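Local coordinates for protein putative rhamnosidase (Streptomyces avermitilis, PDB 3W5M) that hydrolyses terminal alpha-L-rhamnose residues from plant glycosides such as naringin, rutin and hesperidin and from gum arabic, and binds L-rhamnose through a calcium-dependent carbohydrate-binding module, at residues T604-L609 with L873-T878; L399-E404 with I415-D420; K794-A799 with M821-D826; D440-T445 with T550-G555; M592-P597 with Y653-A658. All coordinates share one frame; numbering follows the deposited sequence.

Contact 1: T604-L609 with L873-T878; sequences TNVPML and LLHQRT
L609 and L874 meet through different first torsions: CG of L609 stands anti to its own carbonyl carbon (chi1 -64°), while CG of L874 stands anti to its backbone N (chi1 -173°). The two side chains then cross at about a right angle, with L609 CD2 on L874 CD2 at 3.6 Å. The other methyl of L609, CD1, approaches the H875 ring obliquely and lies 3.8 Å from H875 CE1. V606 adds CG1 beside the same carbon, 4.3 Å from H875 CE1, so CE1 is the part of the imidazole that takes up the apolar contact. An alanine in place of L609 would probably open a gap over L874 and H875, leaving L874 CD2 and H875 CE1 without the leucine methyls that meet them. M608, bent at chi2 and chi3, brings CE to 3.6 Å from the backbone O of L874, and its SD passes R877 CG at 4.4 Å. The guanidinium of R877 has its own partner, a salt bridge from NE to D887. Ahead of the helix, T604 OG1 accepts from V606 N at 3.0 Å in an ST turn; V606 is itself the N-cap residue. The contact thus sets the start of helix 607-622 against the C-terminal end of helix 867-875 in the helical glycosidase domain, with L858 of helix 854-863 and I930 also packing on L874.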
# COMPACT_ATOMS: atom_id res chain seq x y z
N THR A 604 2.05 -25.96 -12.10
CA THR A 604 1.41 -27.28 -12.15
C THR A 604 1.06 -27.60 -13.61
O THR A 604 1.24 -26.74 -14.50
CB THR A 604 0.11 -27.34 -11.32
OG1 THR A 604 -0.94 -26.63 -12.00
CG2 THR A 604 0.29 -26.77 -9.91
N ASN A 605 0.59 -28.83 -13.85
CA ASN A 605 0.02 -29.22 -15.15
C ASN A 605 -1.34 -28.57 -15.48
O ASN A 605 -1.81 -28.70 -16.61
CB ASN A 605 -0.13 -30.75 -15.21
CG ASN A 605 -1.12 -31.27 -14.17
OD1 ASN A 605 -0.82 -31.29 -12.97
ND2 ASN A 605 -2.30 -31.69 -14.62
N VAL A 606 -1.95 -27.91 -14.49
CA VAL A 606 -3.30 -27.33 -14.58
C VAL A 606 -3.33 -25.81 -14.79
O VAL A 606 -3.13 -25.04 -13.84
CB VAL A 606 -4.12 -27.66 -13.34
CG1 VAL A 606 -5.56 -27.20 -13.50
CG2 VAL A 606 -4.07 -29.16 -13.08
N PRO A 607 -3.61 -25.37 -16.04
CA PRO A 607 -3.61 -23.94 -16.35
C PRO A 607 -4.36 -23.06 -15.33
O PRO A 607 -3.84 -22.00 -14.95
CB PRO A 607 -4.25 -23.89 -17.74
CG PRO A 607 -3.80 -25.18 -18.35
CD PRO A 607 -3.91 -26.18 -17.24
N MET A 608 -5.51 -23.52 -14.84
CA MET A 608 -6.32 -22.72 -13.94
C MET A 608 -5.64 -22.45 -12.59
O MET A 608 -5.88 -21.40 -11.94
CB MET A 608 -7.67 -23.36 -13.68
CG MET A 608 -8.70 -22.37 -13.16
SD MET A 608 -9.86 -23.07 -11.96
CE MET A 608 -8.90 -22.89 -10.45
N LEU A 609 -4.80 -23.38 -12.17
CA LEU A 609 -4.12 -23.18 -10.88
C LEU A 609 -2.95 -22.26 -11.07
O LEU A 609 -2.61 -21.50 -10.17
CB LEU A 609 -3.65 -24.49 -10.26
CG LEU A 609 -4.74 -25.48 -9.85
CD1 LEU A 609 -4.02 -26.67 -9.24
CD2 LEU A 609 -5.81 -24.89 -8.94
N LEU A 873 -13.30 -28.30 -4.09
CA LEU A 873 -13.44 -26.86 -3.94
C LEU A 873 -12.43 -26.09 -4.77
O LEU A 873 -12.78 -25.08 -5.40
CB LEU A 873 -13.33 -26.44 -2.47
CG LEU A 873 -14.43 -27.00 -1.58
CD1 LEU A 873 -14.23 -26.45 -0.19
CD2 LEU A 873 -15.80 -26.62 -2.12
N LEU A 874 -11.19 -26.56 -4.78
CA LEU A 874 -10.11 -25.86 -5.48
C LEU A 874 -10.36 -25.79 -6.99
O LEU A 874 -10.16 -24.73 -7.60
CB LEU A 874 -8.73 -26.47 -5.17
CG LEU A 874 -7.56 -25.67 -5.75
CD1 LEU A 874 -7.31 -24.40 -4.94
CD2 LEU A 874 -6.30 -26.53 -5.81
N HIS A 875 -10.80 -26.91 -7.57
CA HIS A 875 -10.97 -27.02 -9.03
C HIS A 875 -12.36 -26.58 -9.51
O HIS A 875 -12.61 -26.54 -10.72
CB HIS A 875 -10.74 -28.46 -9.49
CG HIS A 875 -9.31 -28.88 -9.44
ND1 HIS A 875 -8.31 -28.19 -10.09
CD2 HIS A 875 -8.71 -29.92 -8.82
CE1 HIS A 875 -7.15 -28.79 -9.87
NE2 HIS A 875 -7.37 -29.85 -9.12
N GLN A 876 -13.23 -26.26 -8.56
CA GLN A 876 -14.59 -25.81 -8.83
C GLN A 876 -14.58 -24.57 -9.75
O GLN A 876 -13.81 -23.63 -9.52
CB GLN A 876 -15.28 -25.49 -7.51
CG GLN A 876 -16.72 -25.02 -7.58
CD GLN A 876 -17.67 -26.02 -8.23
OE1 GLN A 876 -17.77 -26.08 -9.46
NE2 GLN A 876 -18.38 -26.79 -7.41
N ARG A 877 -15.40 -24.59 -10.80
CA ARG A 877 -15.45 -23.46 -11.77
C ARG A 877 -16.74 -22.64 -11.67
O ARG A 877 -16.81 -21.49 -12.15
CB ARG A 877 -15.22 -23.97 -13.19
CG ARG A 877 -13.78 -24.42 -13.47
CD ARG A 877 -13.65 -24.98 -14.88
NE ARG A 877 -14.12 -24.02 -15.88
CZ ARG A 877 -14.37 -24.30 -17.15
NH1 ARG A 877 -14.20 -25.54 -17.61
NH2 ARG A 877 -14.80 -23.35 -17.97
N THR A 878 -17.77 -23.20 -11.07
CA THR A 878 -19.04 -22.49 -10.99
C THR A 878 -19.09 -21.68 -9.72
O THR A 878 -18.34 -21.95 -8.79
CB THR A 878 -20.25 -23.46 -11.09
OG1 THR A 878 -20.13 -24.45 -10.06
CG2 THR A 878 -20.27 -24.15 -12.45

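Contact 2: L399-E404 with I415-D420; sequences LLAQLE and ITSGPD
A401 and S417 are joined by two hydrogen bonds, one of them through a side chain. S417 N gives its hydrogen to A401 O at 2.9 Å, tilted 23° from the carbonyl plane, and A401 N gives its own to S417 OG at 3.0 Å in a nearly straight bond (170°). The serine hydroxyl can accept there because chi1 of 55° places OG between the backbone N and the carbonyl carbon; OG in turn donates to K121 O. Further along, L403 and I415 form a hydrogen-bonded pair: L403 N to I415 O at 2.8 Å and I415 N to L403 O at 2.9 Å. Between them Q402 and T416 make the non-hydrogen-bonded pair, where I415 O and A401 O, each already bonded to an N-H, also receive CA-H...O contacts from Q402 CA and T416 CA. This is the antiparallel hairpin of strands 398-407 and 412-416, which has 412-416 as the outermost strand of its five-stranded sheet; L403 and I415 turn their CB atoms to the face where F309 of strand 303-311 packs on both. On the face of Q402 and T416 the two side chains lie side by side, with T416 CG2 3.9 Å from Q402 OE1. The Q402 amide is buried and well supplied: NE2 donates to E404 OE2 at 2.7 Å, within the amide plane, and to Q117 O, while OE1 accepts from the backbone N of S119 and A120. A leucine at Q402 would probably leave those two N-H groups and Q117 O without their mates and E404 OE2 without its amide donor. E404 OE1 is held by a salt bridge to R83 NE.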
# COMPACT_ATOMS: atom_id res chain seq x y z
N LEU A 399 9.54 19.78 3.07
CA LEU A 399 10.75 19.03 2.68
C LEU A 399 11.85 19.16 3.74
O LEU A 399 12.09 20.24 4.27
CB LEU A 399 11.29 19.58 1.34
CG LEU A 399 12.60 18.97 0.83
CD1 LEU A 399 12.44 17.53 0.35
CD2 LEU A 399 13.22 19.85 -0.26
N LEU A 400 12.57 18.06 3.98
CA LEU A 400 13.79 18.09 4.77
C LEU A 400 14.89 17.43 3.95
O LEU A 400 14.75 16.29 3.49
CB LEU A 400 13.58 17.36 6.12
CG LEU A 400 14.71 17.47 7.14
CD1 LEU A 400 14.72 18.88 7.73
CD2 LEU A 400 14.53 16.44 8.24
N ALA A 401 15.98 18.15 3.69
CA ALA A 401 17.06 17.56 2.87
C ALA A 401 18.44 17.96 3.38
O ALA A 401 18.65 19.11 3.75
CB ALA A 401 16.89 17.97 1.41
N GLN A 402 19.35 17.00 3.40
CA GLN A 402 20.74 17.22 3.86
C GLN A 402 21.71 16.47 2.96
O GLN A 402 21.71 15.26 2.92
CB GLN A 402 20.90 16.70 5.28
CG GLN A 402 22.26 16.92 5.95
CD GLN A 402 22.10 16.90 7.47
OE1 GLN A 402 21.30 17.66 8.02
NE2 GLN A 402 22.88 16.06 8.16
N LEU A 403 22.50 17.24 2.22
CA LEU A 403 23.51 16.69 1.33
C LEU A 403 24.86 16.83 1.98
O LEU A 403 25.25 17.94 2.39
CB LEU A 403 23.47 17.44 -0.01
CG LEU A 403 24.61 17.13 -0.99
CD1 LEU A 403 24.45 15.75 -1.60
CD2 LEU A 403 24.64 18.22 -2.06
N GLU A 404 25.56 15.71 2.10
CA GLU A 404 26.89 15.67 2.74
C GLU A 404 27.92 15.21 1.74
O GLU A 404 27.82 14.14 1.19
CB GLU A 404 26.86 14.73 3.91
CG GLU A 404 25.85 15.23 4.95
CD GLU A 404 25.86 14.41 6.23
OE1 GLU A 404 26.72 13.50 6.35
OE2 GLU A 404 24.99 14.69 7.09
N ILE A 415 25.18 20.78 2.72
CA ILE A 415 24.22 21.69 2.10
C ILE A 415 22.86 21.22 2.60
O ILE A 415 22.58 20.02 2.59
CB ILE A 415 24.30 21.61 0.55
CG1 ILE A 415 25.73 21.89 0.04
CG2 ILE A 415 23.25 22.51 -0.10
CD1 ILE A 415 26.25 23.29 0.36
N THR A 416 22.04 22.13 3.10
CA THR A 416 20.74 21.73 3.64
C THR A 416 19.59 22.58 3.14
O THR A 416 19.77 23.72 2.71
CB THR A 416 20.71 21.79 5.19
OG1 THR A 416 20.98 23.12 5.60
CG2 THR A 416 21.74 20.86 5.83
N SER A 417 18.40 22.00 3.23
CA SER A 417 17.16 22.73 3.15
C SER A 417 17.14 23.79 4.25
O SER A 417 17.54 23.54 5.41
CB SER A 417 15.97 21.78 3.31
OG SER A 417 16.04 21.01 4.51
N GLY A 418 16.66 24.96 3.85
CA GLY A 418 16.61 26.14 4.71
C GLY A 418 16.16 27.40 3.96
O GLY A 418 15.74 27.33 2.80
N PRO A 419 16.24 28.56 4.64
CA PRO A 419 15.55 29.78 4.20
C PRO A 419 16.04 30.34 2.88
O PRO A 419 15.30 31.11 2.25
CB PRO A 419 15.85 30.78 5.34
CG PRO A 419 16.14 29.90 6.54
CD PRO A 419 16.92 28.75 5.94
N ASP A 420 17.24 29.96 2.44
CA ASP A 420 17.79 30.50 1.20
C ASP A 420 17.24 29.80 -0.08
O ASP A 420 17.49 30.25 -1.21
CB ASP A 420 19.33 30.53 1.25
CG ASP A 420 19.97 29.22 1.80
OD1 ASP A 420 19.28 28.34 2.42
OD2 ASP A 420 21.21 29.10 1.64

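Contact 3: K794-A799 with M821-D826; sequences KAFQTA and MNLVPD
F796 meets L823 first as one follows helix 783-800. Its CG is anti to the backbone N (chi1 -175°), and the ring receives L823 CD1 over the centre of one face, 4.1 Å from the centroid and only 7° off the normal, a CH-pi contact. L823 CB touches the ring as well, 4.0 Å from F796 CE1, and the two side chains cross at about a right angle. Y800, one turn on, meets F796 edge-to-face.

Q797 follows with the polar bond of the contact. Extended beyond CG, it carries NE2 to L823 O at 2.8 Å; the acceptor lies close to the amide plane, whereas the donor stands 43° above the carbonyl plane of L823. The amide and the ring of P825 meet tip to tip, with P825 CG 3.7 Å from Q797 NE2.

The partner segment leaves helix 812-820 through a Schellman motif, with N822 at positive phi as its C-prime residue, and then runs toward helix 829-842. Two neighbouring residues, F796 and Q797, supply the apolar and the polar contact: the phenyl ring holds the L823 side chain while the glutamine amide satisfies that residue's carbonyl, fixing this interhelical loop against helix 783-800 from both its side chain and its backbone.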
# COMPACT_ATOMS: atom_id res chain seq x y z
N LYS A 794 -12.50 -23.55 27.41
CA LYS A 794 -13.55 -24.24 28.19
C LYS A 794 -14.87 -23.46 28.13
O LYS A 794 -15.92 -24.04 27.87
CB LYS A 794 -13.17 -24.46 29.64
CG LYS A 794 -13.94 -25.63 30.21
CD LYS A 794 -14.40 -25.44 31.64
CE LYS A 794 -15.22 -26.65 32.09
NZ LYS A 794 -15.59 -26.62 33.53
N ALA A 795 -14.79 -22.15 28.36
CA ALA A 795 -15.94 -21.27 28.24
C ALA A 795 -16.49 -21.34 26.82
O ALA A 795 -17.71 -21.45 26.63
CB ALA A 795 -15.57 -19.85 28.65
N PHE A 796 -15.61 -21.36 25.82
CA PHE A 796 -16.05 -21.48 24.44
C PHE A 796 -16.83 -22.77 24.17
O PHE A 796 -17.89 -22.74 23.51
CB PHE A 796 -14.87 -21.38 23.46
CG PHE A 796 -15.28 -21.39 22.03
CD1 PHE A 796 -15.57 -22.58 21.38
CD2 PHE A 796 -15.39 -20.18 21.31
CE1 PHE A 796 -15.97 -22.59 20.06
CE2 PHE A 796 -15.78 -20.19 19.99
CZ PHE A 796 -16.07 -21.39 19.36
N GLN A 797 -16.30 -23.90 24.63
CA GLN A 797 -16.90 -25.20 24.29
C GLN A 797 -18.26 -25.32 24.95
O GLN A 797 -19.21 -25.80 24.34
CB GLN A 797 -16.02 -26.36 24.74
CG GLN A 797 -14.87 -26.64 23.79
CD GLN A 797 -13.72 -27.35 24.48
OE1 GLN A 797 -13.73 -27.50 25.71
NE2 GLN A 797 -12.74 -27.77 23.71
N THR A 798 -18.34 -24.85 26.18
CA THR A 798 -19.60 -24.86 26.92
C THR A 798 -20.69 -24.03 26.24
O THR A 798 -21.86 -24.44 26.21
CB THR A 798 -19.38 -24.41 28.37
OG1 THR A 798 -18.48 -25.33 29.00
CG2 THR A 798 -20.69 -24.39 29.15
N ALA A 799 -20.30 -22.89 25.67
CA ALA A 799 -21.26 -21.94 25.13
C ALA A 799 -21.73 -22.31 23.73
O ALA A 799 -22.90 -22.13 23.42
CB ALA A 799 -20.70 -20.51 25.16
N MET A 821 -8.57 -23.56 15.16
CA MET A 821 -8.05 -22.95 16.38
C MET A 821 -8.04 -23.92 17.56
O MET A 821 -7.76 -23.52 18.69
CB MET A 821 -8.83 -21.68 16.73
CG MET A 821 -8.72 -20.59 15.66
SD MET A 821 -9.81 -19.20 15.95
CE MET A 821 -9.25 -18.09 14.63
N ASN A 822 -8.34 -25.18 17.27
CA ASN A 822 -8.32 -26.28 18.25
C ASN A 822 -9.28 -26.03 19.38
O ASN A 822 -8.94 -26.21 20.57
CB ASN A 822 -6.87 -26.56 18.71
CG ASN A 822 -5.95 -26.89 17.54
OD1 ASN A 822 -6.28 -27.73 16.72
ND2 ASN A 822 -4.82 -26.19 17.43
N LEU A 823 -10.50 -25.60 19.01
CA LEU A 823 -11.52 -25.26 19.98
C LEU A 823 -12.54 -26.39 20.20
O LEU A 823 -13.10 -26.45 21.27
CB LEU A 823 -12.20 -23.94 19.63
CG LEU A 823 -11.22 -22.74 19.61
CD1 LEU A 823 -11.88 -21.49 19.07
CD2 LEU A 823 -10.61 -22.44 20.97
N VAL A 824 -12.72 -27.27 19.21
CA VAL A 824 -13.63 -28.41 19.35
C VAL A 824 -12.99 -29.41 20.32
O VAL A 824 -11.82 -29.74 20.16
CB VAL A 824 -13.83 -29.14 17.99
CG1 VAL A 824 -14.86 -30.25 18.12
CG2 VAL A 824 -14.27 -28.18 16.89
N PRO A 825 -13.74 -29.92 21.32
CA PRO A 825 -13.14 -31.03 22.09
C PRO A 825 -12.66 -32.15 21.15
O PRO A 825 -13.31 -32.43 20.14
CB PRO A 825 -14.28 -31.51 22.99
CG PRO A 825 -15.30 -30.41 22.99
CD PRO A 825 -15.15 -29.68 21.68
N ASP A 826 -11.52 -32.79 21.47
CA ASP A 826 -10.93 -33.76 20.55
C ASP A 826 -11.85 -34.91 20.21
O ASP A 826 -11.82 -35.39 19.09
CB ASP A 826 -9.60 -34.28 21.06
CG ASP A 826 -8.52 -33.25 20.90
OD1 ASP A 826 -8.41 -32.41 21.81
OD2 ASP A 826 -7.82 -33.24 19.84

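Contact 4: D440-T445 with T550-G555; sequences DARKET and TYTLKG
E444 and K554 form the salt bridge across this contact, K554 NZ lying 2.8 Å from E444 OE1 on its syn lone pair, the two side chains crossing at about a right angle. The other carboxylate oxygen, OE2, is hydrogen-bonded to Y439 OH and takes a hydrogen from a water that also donates to Y551 OH, whose protein partner is E559. A second ion pair stays within 440-445: R442 grips D440 side-on, NE to OD1 at 2.9 Å and NH2 to OD2. D440 OD1 also accepts from R442 N, closing an Asx turn. At the backbone, A441 N donates to T552 O at 3.0 Å. D440 and T552 are a parallel bridge, so strand 436-440, from the range of the N-terminal rhamnosidase domain, runs alongside strand 548-552 of the concanavalin-like domain in one mixed sheet before turning into a short 3-10 segment. With its rotation fixed by the two bonds to D440, the R442 guanidinium has T552 CG2 over one face, offset toward the rim, with R442 NH2 3.7 Å from that methyl. D440 OD1 sits 3.6 Å from T552 CB. A441 CB touches both the tyrosine and the lysine, 3.4 Å from Y551 OH and 3.7 Å from K554 CB.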
# COMPACT_ATOMS: atom_id res chain seq x y z
N ASP A 440 0.71 20.57 -16.65
CA ASP A 440 0.68 21.46 -17.82
C ASP A 440 2.13 21.69 -18.29
O ASP A 440 2.93 22.38 -17.62
CB ASP A 440 -0.07 22.74 -17.45
CG ASP A 440 -0.28 23.71 -18.64
OD1 ASP A 440 0.31 23.51 -19.73
OD2 ASP A 440 -1.04 24.69 -18.45
N ALA A 441 2.50 21.09 -19.42
CA ALA A 441 3.90 21.10 -19.88
C ALA A 441 4.34 22.50 -20.29
O ALA A 441 5.54 22.78 -20.38
CB ALA A 441 4.12 20.09 -21.03
N ARG A 442 3.37 23.38 -20.50
CA ARG A 442 3.69 24.77 -20.83
C ARG A 442 4.28 25.50 -19.65
O ARG A 442 4.97 26.51 -19.82
CB ARG A 442 2.46 25.49 -21.30
CG ARG A 442 2.02 24.98 -22.68
CD ARG A 442 0.67 25.54 -23.04
NE ARG A 442 -0.27 25.34 -21.96
CZ ARG A 442 -1.51 25.78 -21.97
NH1 ARG A 442 -1.97 26.46 -23.01
NH2 ARG A 442 -2.30 25.55 -20.94
N LYS A 443 4.02 24.97 -18.46
CA LYS A 443 4.48 25.59 -17.23
C LYS A 443 5.82 25.02 -16.77
O LYS A 443 6.26 25.32 -15.65
CB LYS A 443 3.42 25.46 -16.15
CG LYS A 443 2.18 26.31 -16.39
CD LYS A 443 1.12 26.06 -15.33
CE LYS A 443 -0.04 27.04 -15.49
NZ LYS A 443 -1.28 26.75 -14.68
N GLU A 444 6.46 24.21 -17.61
CA GLU A 444 7.80 23.72 -17.33
C GLU A 444 8.80 24.88 -17.23
O GLU A 444 8.66 25.89 -17.91
CB GLU A 444 8.25 22.70 -18.37
CG GLU A 444 7.67 21.31 -18.11
CD GLU A 444 7.90 20.32 -19.25
OE1 GLU A 444 8.61 20.68 -20.23
OE2 GLU A 444 7.36 19.19 -19.15
N THR A 445 9.79 24.72 -16.36
CA THR A 445 10.85 25.73 -16.20
C THR A 445 12.14 25.02 -16.57
O THR A 445 12.88 24.53 -15.71
CB THR A 445 10.86 26.32 -14.76
OG1 THR A 445 10.99 25.24 -13.83
CG2 THR A 445 9.56 27.02 -14.48
N THR A 550 -4.29 14.31 -16.10
CA THR A 550 -4.59 15.24 -17.17
C THR A 550 -3.25 15.82 -17.60
O THR A 550 -2.44 16.19 -16.75
CB THR A 550 -5.52 16.36 -16.64
OG1 THR A 550 -6.70 15.78 -16.04
CG2 THR A 550 -5.95 17.33 -17.75
N TYR A 551 -3.00 15.86 -18.91
CA TYR A 551 -1.74 16.38 -19.41
C TYR A 551 -2.00 17.38 -20.52
O TYR A 551 -2.68 17.05 -21.47
CB TYR A 551 -0.88 15.24 -19.98
CG TYR A 551 0.44 15.70 -20.59
CD1 TYR A 551 1.50 16.11 -19.78
CD2 TYR A 551 0.62 15.71 -21.97
CE1 TYR A 551 2.71 16.53 -20.33
CE2 TYR A 551 1.84 16.12 -22.54
CZ TYR A 551 2.88 16.52 -21.72
OH TYR A 551 4.08 16.95 -22.24
N THR A 552 -1.43 18.58 -20.40
CA THR A 552 -1.57 19.61 -21.43
C THR A 552 -0.24 19.73 -22.16
O THR A 552 0.79 19.91 -21.54
CB THR A 552 -1.99 20.96 -20.81
OG1 THR A 552 -3.25 20.79 -20.17
CG2 THR A 552 -2.17 22.03 -21.90
N LEU A 553 -0.27 19.63 -23.48
CA LEU A 553 0.95 19.57 -24.29
C LEU A 553 1.69 20.90 -24.41
O LEU A 553 1.06 21.96 -24.39
CB LEU A 553 0.60 19.09 -25.70
CG LEU A 553 0.49 17.58 -25.90
CD1 LEU A 553 -0.70 16.99 -25.15
CD2 LEU A 553 0.37 17.26 -27.40
N LYS A 554 3.01 20.82 -24.55
CA LYS A 554 3.85 22.01 -24.85
C LYS A 554 4.13 22.16 -26.37
O LYS A 554 4.76 23.14 -26.78
CB LYS A 554 5.14 22.03 -24.03
CG LYS A 554 6.12 20.90 -24.34
CD LYS A 554 7.33 20.90 -23.43
CE LYS A 554 7.99 19.54 -23.45
NZ LYS A 554 9.26 19.58 -22.68
N GLY A 555 3.69 21.19 -27.17
CA GLY A 555 3.90 21.20 -28.64
C GLY A 555 5.33 20.99 -29.05
O GLY A 555 5.85 21.72 -29.89
O HOH W 1 6.52 17.15 -20.96

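Contact 5: M592-P597 with Y653-A658; sequences MHTSAP and YTMESA
P597 and E656 make the firm part of this contact. E656 N donates to P597 O at 3.0 Å, nearly along the C=O axis, and the same oxygen receives a CA-H...O contact from M655 CA at 3.4 Å. Next to it A596 CB presses close to E656 O, at 3.3 Å. M655, buried, is bent at chi3 (74°), which brings CE to 3.7 Å from A596 O and to 4.0 Å from H593 ND1, meeting the imidazole obliquely. That ring is fixed by its own bond, H593 ND1 to T594 O at 2.9 Å, and A596 N reaches T594 O from the opposite face of the carbonyl plane.

Packing is looser where the exposed ring of P597 crosses E656 obliquely, CD lying 4.0 Å from E656 CB. Beyond CB the E656 chain bends at chi2, and its OE1 finds a salt-bridge partner in R659, which also binds S595 O. R659 thereby touches both sides of the junction.

Strand 587-594 ends here and helix 641-654 has just finished; the touching parts, 593-597 and 654-656, run at nearly a right angle. Where the strand of the beta-sheet region meets the helical glycosidase domain, the chemistry is mixed: one backbone bond, a buried methionine methyl, and a buried glutamate whose charge is met by R659, while the proline ring faces the more open side.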
# COMPACT_ATOMS: atom_id res chain seq x y z
N MET A 592 4.11 -0.35 -9.77
CA MET A 592 4.84 0.13 -8.60
C MET A 592 4.45 -0.61 -7.35
O MET A 592 3.27 -0.79 -7.11
CB MET A 592 4.52 1.59 -8.36
CG MET A 592 5.10 2.48 -9.43
SD MET A 592 4.54 4.19 -9.22
CE MET A 592 5.06 4.84 -10.82
N HIS A 593 5.44 -0.99 -6.54
CA HIS A 593 5.19 -1.61 -5.22
C HIS A 593 6.46 -1.60 -4.41
O HIS A 593 7.52 -1.16 -4.88
CB HIS A 593 4.61 -3.05 -5.33
CG HIS A 593 5.38 -3.97 -6.22
ND1 HIS A 593 6.57 -4.57 -5.84
CD2 HIS A 593 5.09 -4.47 -7.45
CE1 HIS A 593 7.00 -5.36 -6.82
NE2 HIS A 593 6.11 -5.32 -7.80
N THR A 594 6.36 -2.03 -3.15
CA THR A 594 7.56 -2.19 -2.34
C THR A 594 8.68 -2.98 -3.04
O THR A 594 8.43 -3.99 -3.73
CB THR A 594 7.21 -2.79 -0.96
OG1 THR A 594 8.39 -2.73 -0.12
CG2 THR A 594 6.74 -4.20 -1.06
N SER A 595 9.92 -2.52 -2.87
CA SER A 595 11.06 -3.16 -3.53
C SER A 595 11.46 -4.35 -2.71
O SER A 595 12.36 -4.27 -1.87
CB SER A 595 12.23 -2.16 -3.72
OG SER A 595 12.45 -1.36 -2.54
N ALA A 596 10.75 -5.46 -2.91
CA ALA A 596 11.08 -6.73 -2.27
C ALA A 596 10.99 -7.79 -3.35
O ALA A 596 10.15 -7.67 -4.24
CB ALA A 596 10.11 -7.02 -1.12
N PRO A 597 11.85 -8.82 -3.29
CA PRO A 597 11.84 -9.86 -4.32
C PRO A 597 10.64 -10.79 -4.20
O PRO A 597 10.09 -10.97 -3.10
CB PRO A 597 13.13 -10.66 -4.03
CG PRO A 597 13.52 -10.32 -2.63
CD PRO A 597 12.97 -8.97 -2.33
N TYR A 653 4.94 -16.46 1.70
CA TYR A 653 5.48 -17.37 0.69
C TYR A 653 5.91 -16.58 -0.55
O TYR A 653 7.02 -16.78 -1.08
CB TYR A 653 4.43 -18.40 0.27
CG TYR A 653 4.28 -19.66 1.12
CD1 TYR A 653 5.13 -20.76 0.94
CD2 TYR A 653 3.24 -19.78 2.01
CE1 TYR A 653 4.96 -21.94 1.69
CE2 TYR A 653 3.06 -20.96 2.76
CZ TYR A 653 3.92 -22.03 2.58
OH TYR A 653 3.73 -23.20 3.32
N THR A 654 5.04 -15.70 -1.03
CA THR A 654 5.19 -15.21 -2.39
C THR A 654 6.12 -14.01 -2.58
O THR A 654 6.70 -13.87 -3.64
CB THR A 654 3.85 -14.95 -3.04
OG1 THR A 654 2.99 -14.42 -2.05
CG2 THR A 654 3.24 -16.29 -3.55
N MET A 655 6.28 -13.17 -1.55
CA MET A 655 7.31 -12.11 -1.59
C MET A 655 8.02 -12.08 -0.26
O MET A 655 7.47 -12.52 0.76
CB MET A 655 6.67 -10.74 -1.79
CG MET A 655 5.94 -10.57 -3.10
SD MET A 655 5.14 -8.96 -3.27
CE MET A 655 6.52 -7.84 -3.57
N GLU A 656 9.25 -11.59 -0.26
CA GLU A 656 9.93 -11.29 0.99
C GLU A 656 9.12 -10.18 1.68
O GLU A 656 9.11 -9.04 1.25
CB GLU A 656 11.39 -10.88 0.77
CG GLU A 656 12.12 -10.60 2.10
CD GLU A 656 12.10 -9.13 2.50
OE1 GLU A 656 12.66 -8.29 1.76
OE2 GLU A 656 11.53 -8.78 3.58
N SER A 657 8.39 -10.56 2.72
CA SER A 657 7.42 -9.68 3.36
C SER A 657 7.87 -9.25 4.76
O SER A 657 7.16 -8.50 5.43
CB SER A 657 6.03 -10.36 3.43
OG SER A 657 5.53 -10.59 2.11
N ALA A 658 9.08 -9.67 5.17
CA ALA A 658 9.56 -9.34 6.51
C ALA A 658 9.76 -7.86 6.75
O ALA A 658 9.26 -7.32 7.72
CB ALA A 658 10.83 -10.11 6.83

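Along the chain contacts 2 and 4 come first, and both close before contact 5 opens. Contact 2 lies in a five-stranded sheet of the N-terminal rhamnosidase domain; contact 4 pairs strands 436-440 and 548-552 near one edge of the ten-stranded sheet that contact 5 reaches at strand 587-594, their centres 35 Å apart. Contact 5 then hands over to the helices. Its segments alternate with those of contact 1, nearest atoms about 10 Å apart, and helices 607-622 and 641-654 are consecutive. Contact 1 joins helix 607-622 to helix 867-875, and contact 3 falls within that span, about 17 Å away by nearest atoms. Contacts 2 and 3 lie 61 Å apart between centres, on opposite sides of the chain's centre, in keeping with an enzyme built of several domains.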